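Long-range contact in endo-N-acetyl-beta-D-glucosaminidase (Hypocrea jecorina, PDB 4AC1), which hydrolyses the chitobiose core of N-linked glycans as a family 18 glycoside hydrolase and deglycosylates the cellulases of its fungus: residues Q176-F190 / I206-Q220. Sequence-based numbering, arbitrary orientation.
With ZN (zinc ion), chain K; ZN (zinc ion), chain I.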
loop_
_atom_site.group_PDB
_atom_site.type_symbol
_atom_site.label_atom_id
_atom_site.label_comp_id
_atom_site.label_asym_id
_atom_site.label_seq_id
_atom_site.Cartn_x
_atom_site.Cartn_y
_atom_site.Cartn_z
ATOM N N GLN A 176 16.687 -3.193 -0.351
ATOM C CA GLN A 176 16.946 -1.827 -0.795
ATOM C C GLN A 176 18.273 -1.768 -1.557
ATOM O O GLN A 176 18.370 -1.106 -2.599
ATOM C CB GLN A 176 16.913 -0.834 0.385
ATOM C CG GLN A 176 17.464 0.570 0.080
ATOM C CD GLN A 176 16.692 1.320 -0.994
ATOM O OE1 GLN A 176 15.457 1.282 -1.041
ATOM N NE2 GLN A 176 17.411 2.039 -1.841
ATOM N N GLN A 177 19.287 -2.474 -1.063
ATOM C CA GLN A 177 20.577 -2.464 -1.759
ATOM C C GLN A 177 20.512 -3.041 -3.181
ATOM O O GLN A 177 21.051 -2.453 -4.119
ATOM C CB GLN A 177 21.644 -3.186 -0.948
ATOM C CG GLN A 177 21.975 -2.474 0.363
ATOM C CD GLN A 177 23.194 -3.029 1.061
ATOM O OE1 GLN A 177 24.057 -3.634 0.430
ATOM N NE2 GLN A 177 23.279 -2.812 2.373
ATOM N N THR A 178 19.845 -4.181 -3.348
ATOM C CA THR A 178 19.866 -4.912 -4.630
ATOM C C THR A 178 18.753 -4.478 -5.597
ATOM O O THR A 178 18.968 -4.440 -6.815
ATOM C CB THR A 178 19.811 -6.440 -4.413
ATOM O OG1 THR A 178 18.652 -6.754 -3.642
ATOM C CG2 THR A 178 21.035 -6.942 -3.668
ATOM N N GLN A 179 17.584 -4.122 -5.054
ATOM C CA GLN A 179 16.399 -3.780 -5.856
ATOM C C GLN A 179 15.840 -2.396 -5.559
ATOM O O GLN A 179 14.783 -2.044 -6.088
ATOM C CB GLN A 179 15.281 -4.828 -5.693
ATOM C CG GLN A 179 15.376 -5.969 -6.685
ATOM C CD GLN A 179 16.473 -6.950 -6.326
ATOM O OE1 GLN A 179 16.630 -7.308 -5.159
ATOM N NE2 GLN A 179 17.218 -7.408 -7.320
ATOM N N GLY A 180 16.542 -1.593 -4.758
ATOM C CA GLY A 180 16.025 -0.279 -4.356
ATOM C C GLY A 180 15.673 0.647 -5.500
ATOM O O GLY A 180 14.711 1.405 -5.421
ATOM N N ASN A 181 16.460 0.598 -6.567
ATOM C CA ASN A 181 16.177 1.404 -7.756
ATOM C C ASN A 181 14.920 0.948 -8.501
ATOM O O ASN A 181 14.421 1.668 -9.359
ATOM C CB ASN A 181 17.379 1.399 -8.707
ATOM C CG ASN A 181 17.678 0.018 -9.257
ATOM O OD1 ASN A 181 17.655 -0.975 -8.520
ATOM N ND2 ASN A 181 17.975 -0.055 -10.552
ATOM N N ASP A 182 14.429 -0.250 -8.180
ATOM C CA ASP A 182 13.212 -0.804 -8.779
ATOM C C ASP A 182 11.993 -0.580 -7.889
ATOM O O ASP A 182 10.874 -0.928 -8.261
ATOM C CB ASP A 182 13.349 -2.310 -8.985
ATOM C CG ASP A 182 14.514 -2.698 -9.865
ATOM O OD1 ASP A 182 15.038 -1.867 -10.637
ATOM O OD2 ASP A 182 14.911 -3.876 -9.781
ATOM N N ILE A 183 12.202 -0.014 -6.706
ATOM C CA ILE A 183 11.134 0.135 -5.715
ATOM C C ILE A 183 10.853 1.619 -5.578
ATOM O O ILE A 183 11.754 2.401 -5.292
ATOM C CB ILE A 183 11.545 -0.481 -4.356
ATOM C CG1 ILE A 183 11.692 -2.004 -4.478
ATOM C CG2 ILE A 183 10.541 -0.094 -3.271
ATOM C CD1 ILE A 183 12.491 -2.638 -3.357
ATOM N N ASP A 184 9.604 2.003 -5.785
ATOM C CA ASP A 184 9.254 3.423 -5.766
ATOM C C ASP A 184 9.139 4.003 -4.362
ATOM O O ASP A 184 9.585 5.123 -4.130
ATOM C CB ASP A 184 8.018 3.703 -6.627
ATOM C CG ASP A 184 8.261 3.361 -8.061
ATOM O OD1 ASP A 184 8.958 4.145 -8.747
ATOM O OD2 ASP A 184 7.853 2.278 -8.513
ATOM N N TRP A 185 8.543 3.242 -3.440
ATOM C CA TRP A 185 8.482 3.653 -2.036
ATOM C C TRP A 185 8.039 2.501 -1.147
ATOM O O TRP A 185 7.639 1.431 -1.638
ATOM C CB TRP A 185 7.588 4.897 -1.817
ATOM C CG TRP A 185 6.109 4.650 -1.901
ATOM C CD1 TRP A 185 5.290 4.237 -0.887
ATOM C CD2 TRP A 185 5.268 4.813 -3.056
ATOM N NE1 TRP A 185 4.000 4.122 -1.329
ATOM C CE2 TRP A 185 3.955 4.483 -2.652
ATOM C CE3 TRP A 185 5.493 5.198 -4.389
ATOM C CZ2 TRP A 185 2.874 4.500 -3.532
ATOM C CZ3 TRP A 185 4.414 5.235 -5.256
ATOM C CH2 TRP A 185 3.117 4.882 -4.822
ATOM N N TYR A 186 8.129 2.749 0.159
ATOM C CA TYR A 186 7.731 1.814 1.193
ATOM C C TYR A 186 6.530 2.376 1.951
ATOM O O TYR A 186 6.614 3.454 2.560
ATOM C CB TYR A 186 8.905 1.560 2.148
ATOM C CG TYR A 186 10.148 1.017 1.467
ATOM C CD1 TYR A 186 10.279 -0.349 1.220
ATOM C CD2 TYR A 186 11.192 1.867 1.076
ATOM C CE1 TYR A 186 11.393 -0.854 0.584
ATOM C CE2 TYR A 186 12.331 1.356 0.436
ATOM C CZ TYR A 186 12.421 -0.005 0.212
ATOM O OH TYR A 186 13.546 -0.495 -0.425
ATOM N N ASN A 187 5.413 1.657 1.875
ATOM C CA ASN A 187 4.200 1.969 2.627
ATOM C C ASN A 187 4.429 1.485 4.043
ATOM O O ASN A 187 4.127 0.340 4.386
ATOM C CB ASN A 187 3.015 1.241 1.997
ATOM C CG ASN A 187 2.646 1.809 0.654
ATOM O OD1 ASN A 187 2.281 2.985 0.551
ATOM N ND2 ASN A 187 2.760 0.984 -0.391
ATOM N N THR A 188 5.005 2.356 4.860
ATOM C CA THR A 188 5.628 1.893 6.096
ATOM C C THR A 188 4.609 1.882 7.233
ATOM O O THR A 188 3.978 2.900 7.527
ATOM C CB THR A 188 6.889 2.721 6.413
ATOM O OG1 THR A 188 7.783 2.673 5.293
ATOM C CG2 THR A 188 7.645 2.161 7.595
ATOM N N GLN A 189 4.409 0.706 7.827
ATOM C CA GLN A 189 3.321 0.539 8.788
ATOM C C GLN A 189 3.744 0.978 10.196
ATOM O O GLN A 189 4.392 0.214 10.924
ATOM C CB GLN A 189 2.812 -0.908 8.778
ATOM C CG GLN A 189 2.576 -1.472 7.375
ATOM C CD GLN A 189 1.820 -2.787 7.374
ATOM O OE1 GLN A 189 0.881 -2.955 8.147
ATOM N NE2 GLN A 189 2.216 -3.721 6.518
ATOM N N PHE A 190 3.393 2.216 10.555
ATOM C CA PHE A 190 3.622 2.762 11.902
ATOM C C PHE A 190 2.419 2.454 12.802
ATOM O O PHE A 190 1.715 3.360 13.287
ATOM C CB PHE A 190 3.875 4.281 11.865
ATOM C CG PHE A 190 5.175 4.685 11.197
ATOM C CD1 PHE A 190 5.256 4.832 9.808
ATOM C CD2 PHE A 190 6.309 4.950 11.963
ATOM C CE1 PHE A 190 6.448 5.216 9.203
ATOM C CE2 PHE A 190 7.505 5.340 11.367
ATOM C CZ PHE A 190 7.572 5.477 9.980
ATOM N N ILE A 206 14.626 5.323 10.746
ATOM C CA ILE A 206 14.520 4.658 9.457
ATOM C C ILE A 206 15.388 5.385 8.415
ATOM O O ILE A 206 16.138 4.753 7.668
ATOM C CB ILE A 206 13.049 4.590 9.014
ATOM C CG1 ILE A 206 12.288 3.558 9.859
ATOM C CG2 ILE A 206 12.952 4.277 7.532
ATOM C CD1 ILE A 206 10.766 3.678 9.797
ATOM N N VAL A 207 15.312 6.714 8.395
ATOM C CA VAL A 207 16.121 7.507 7.463
ATOM C C VAL A 207 17.618 7.281 7.711
ATOM O O VAL A 207 18.393 7.104 6.765
ATOM C CB VAL A 207 15.759 9.005 7.508
ATOM C CG1 VAL A 207 16.766 9.832 6.704
ATOM C CG2 VAL A 207 14.348 9.218 6.974
ATOM N N ALA A 208 17.998 7.246 8.987
ATOM C CA ALA A 208 19.394 7.006 9.375
ATOM C C ALA A 208 19.868 5.593 9.018
ATOM O O ALA A 208 21.066 5.350 8.917
ATOM C CB ALA A 208 19.580 7.279 10.860
ATOM N N ASN A 209 18.927 4.670 8.819
ATOM C CA ASN A 209 19.222 3.295 8.414
ATOM C C ASN A 209 19.264 3.110 6.886
ATOM O O ASN A 209 19.291 1.984 6.391
ATOM C CB ASN A 209 18.227 2.305 9.044
ATOM C CG ASN A 209 18.811 0.908 9.186
ATOM O OD1 ASN A 209 20.018 0.750 9.424
ATOM N ND2 ASN A 209 17.972 -0.110 9.047
ATOM N N GLY A 210 19.254 4.218 6.143
ATOM C CA GLY A 210 19.464 4.185 4.695
ATOM C C GLY A 210 18.231 4.217 3.803
ATOM O O GLY A 210 18.307 3.901 2.611
ATOM N N PHE A 211 17.086 4.585 4.366
ATOM C CA PHE A 211 15.856 4.697 3.576
ATOM C C PHE A 211 15.515 6.168 3.413
ATOM O O PHE A 211 15.180 6.834 4.392
ATOM C CB PHE A 211 14.702 3.905 4.217
ATOM C CG PHE A 211 14.982 2.433 4.326
ATOM C CD1 PHE A 211 14.726 1.573 3.254
ATOM C CD2 PHE A 211 15.534 1.903 5.489
ATOM C CE1 PHE A 211 15.017 0.212 3.349
ATOM C CE2 PHE A 211 15.818 0.548 5.588
ATOM C CZ PHE A 211 15.566 -0.299 4.514
ATOM N N ALA A 212 15.608 6.672 2.182
ATOM C CA ALA A 212 15.400 8.094 1.896
ATOM C C ALA A 212 13.997 8.546 2.270
ATOM O O ALA A 212 13.024 7.825 2.037
ATOM C CB ALA A 212 15.661 8.383 0.417
ATOM N N PRO A 213 13.878 9.752 2.842
ATOM C CA PRO A 213 12.549 10.275 3.157
ATOM C C PRO A 213 11.565 10.193 1.983
ATOM O O PRO A 213 10.403 9.856 2.175
ATOM C CB PRO A 213 12.826 11.743 3.512
ATOM C CG PRO A 213 14.190 11.721 4.075
ATOM C CD PRO A 213 14.945 10.687 3.268
ATOM N N ALA A 214 12.036 10.479 0.767
ATOM C CA ALA A 214 11.190 10.393 -0.422
ATOM C C ALA A 214 10.588 9.004 -0.615
ATOM O O ALA A 214 9.539 8.870 -1.251
ATOM C CB ALA A 214 11.968 10.819 -1.678
ATOM N N LYS A 215 11.236 7.974 -0.076
ATOM C CA LYS A 215 10.726 6.606 -0.226
ATOM C C LYS A 215 10.037 6.057 1.018
ATOM O O LYS A 215 9.598 4.913 1.011
ATOM C CB LYS A 215 11.845 5.660 -0.641
ATOM C CG LYS A 215 12.511 6.040 -1.934
ATOM C CD LYS A 215 13.608 5.048 -2.215
ATOM C CE LYS A 215 12.991 3.887 -2.928
ATOM N NZ LYS A 215 13.984 2.882 -3.378
ATOM N N VAL A 216 9.942 6.853 2.078
ATOM C CA VAL A 216 9.285 6.386 3.306
ATOM C C VAL A 216 7.946 7.111 3.475
ATOM O O VAL A 216 7.897 8.284 3.856
ATOM C CB VAL A 216 10.185 6.564 4.552
ATOM C CG1 VAL A 216 9.495 5.980 5.774
ATOM C CG2 VAL A 216 11.525 5.884 4.333
ATOM N N VAL A 217 6.877 6.411 3.126
ATOM C CA VAL A 217 5.508 6.870 3.340
ATOM C C VAL A 217 5.082 6.444 4.740
ATOM O O VAL A 217 5.245 5.284 5.137
ATOM C CB VAL A 217 4.563 6.270 2.268
ATOM C CG1 VAL A 217 3.111 6.391 2.668
ATOM C CG2 VAL A 217 4.789 6.966 0.944
ATOM N N ALA A 218 4.587 7.421 5.496
ATOM C CA ALA A 218 4.100 7.193 6.863
ATOM C C ALA A 218 2.721 6.561 6.881
ATOM O O ALA A 218 1.707 7.237 6.675
ATOM C CB ALA A 218 4.109 8.479 7.634
ATOM N N GLY A 219 2.686 5.257 7.124
ATOM C CA GLY A 219 1.439 4.531 7.194
ATOM C C GLY A 219 0.714 4.730 8.499
ATOM O O GLY A 219 1.335 4.724 9.575
ATOM N N GLN A 220 -0.600 4.865 8.388
ATOM C CA GLN A 220 -1.493 5.153 9.516
ATOM C C GLN A 220 -2.772 4.335 9.460
ATOM O O GLN A 220 -3.389 4.181 8.400
ATOM C CB GLN A 220 -1.884 6.632 9.490
ATOM C CG GLN A 220 -0.730 7.574 9.794
ATOM C CD GLN A 220 -0.399 7.579 11.265
ATOM O OE1 GLN A 220 -1.024 8.303 12.039
ATOM N NE2 GLN A 220 0.572 6.766 11.663
HETATM ZN ZN ZN K . 16.556 -3.922 -10.804
HETATM ZN ZN ZN I . 21.221 -0.664 10.358
HETATM O O HOH W 1 16.519 3.788 -4.003
HETATM O O HOH W 2 17.926 -3.439 -9.205
HETATM O O HOH W 3 1.500 5.862 14.364
HETATM O O HOH W 4 22.632 -1.881 11.216
HETATM O O HOH W 5 21.086 -1.839 8.773
HETATM O O HOH W 6 21.563 0.711 12.019
HETATM O O HOH W 7 22.690 0.236 9.490
#
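Gln176 meets Lys215 and Phe211 with different parts of its side chain: CB rests against Phe211 CE1, while the amide oxygen is gripped by two donors. Lys215 NZ lies in the carbonyl plane on a lone pair of OE1, and Tyr186 OH donates to OE1 at 2.7 Å. A leucine here would probably leave the Tyr186 hydroxyl without its acceptor and cost the ammonium group one of its acceptors. Lysine suits its place because its long chain, bent at chi3 (86°), carries the charge to the backbone carbonyls of the turn between helix 172-179 and strand 185-189: NZ is 2.6 Å from Gly180 O, bonds weakly to Ile183 O, and shares a water with Gln176 NE2. Trp185 lays CD1 3.3 Å from Val217 CG2, and its indole N-H is taken by Asn187 OD1. Strand 185-189, helix 201-208 and strand 216-221 form a beta-alpha-beta unit of the family 18 (beta/alpha)8 barrel, right-handed as in such barrels; helix 172-179 leads into its first strand. The parallel ladder starts with Tyr186 N to Lys215 O (2.8 Å), returns from Val217 N to Tyr186 O, and goes on through Thr188 N to Val217 O and Gly219 N to Thr188 O. On the outer, helix-facing side, the face of Tyr186 receives the edge of Phe211, planes at 86°. Compact Thr188 reaches CG2 tip to tip toward Ile206 CD1 of helix 201-208. Gln189 turns to the opposite face, where OE1 binds zinc with Glu127 while NE2 is hydrogen-bonded to Ala155 O. Phe190 then sets CZ 3.7 Å from Ile206 CD1 and CE1 beside Ala218, whose small side chain admits the ring.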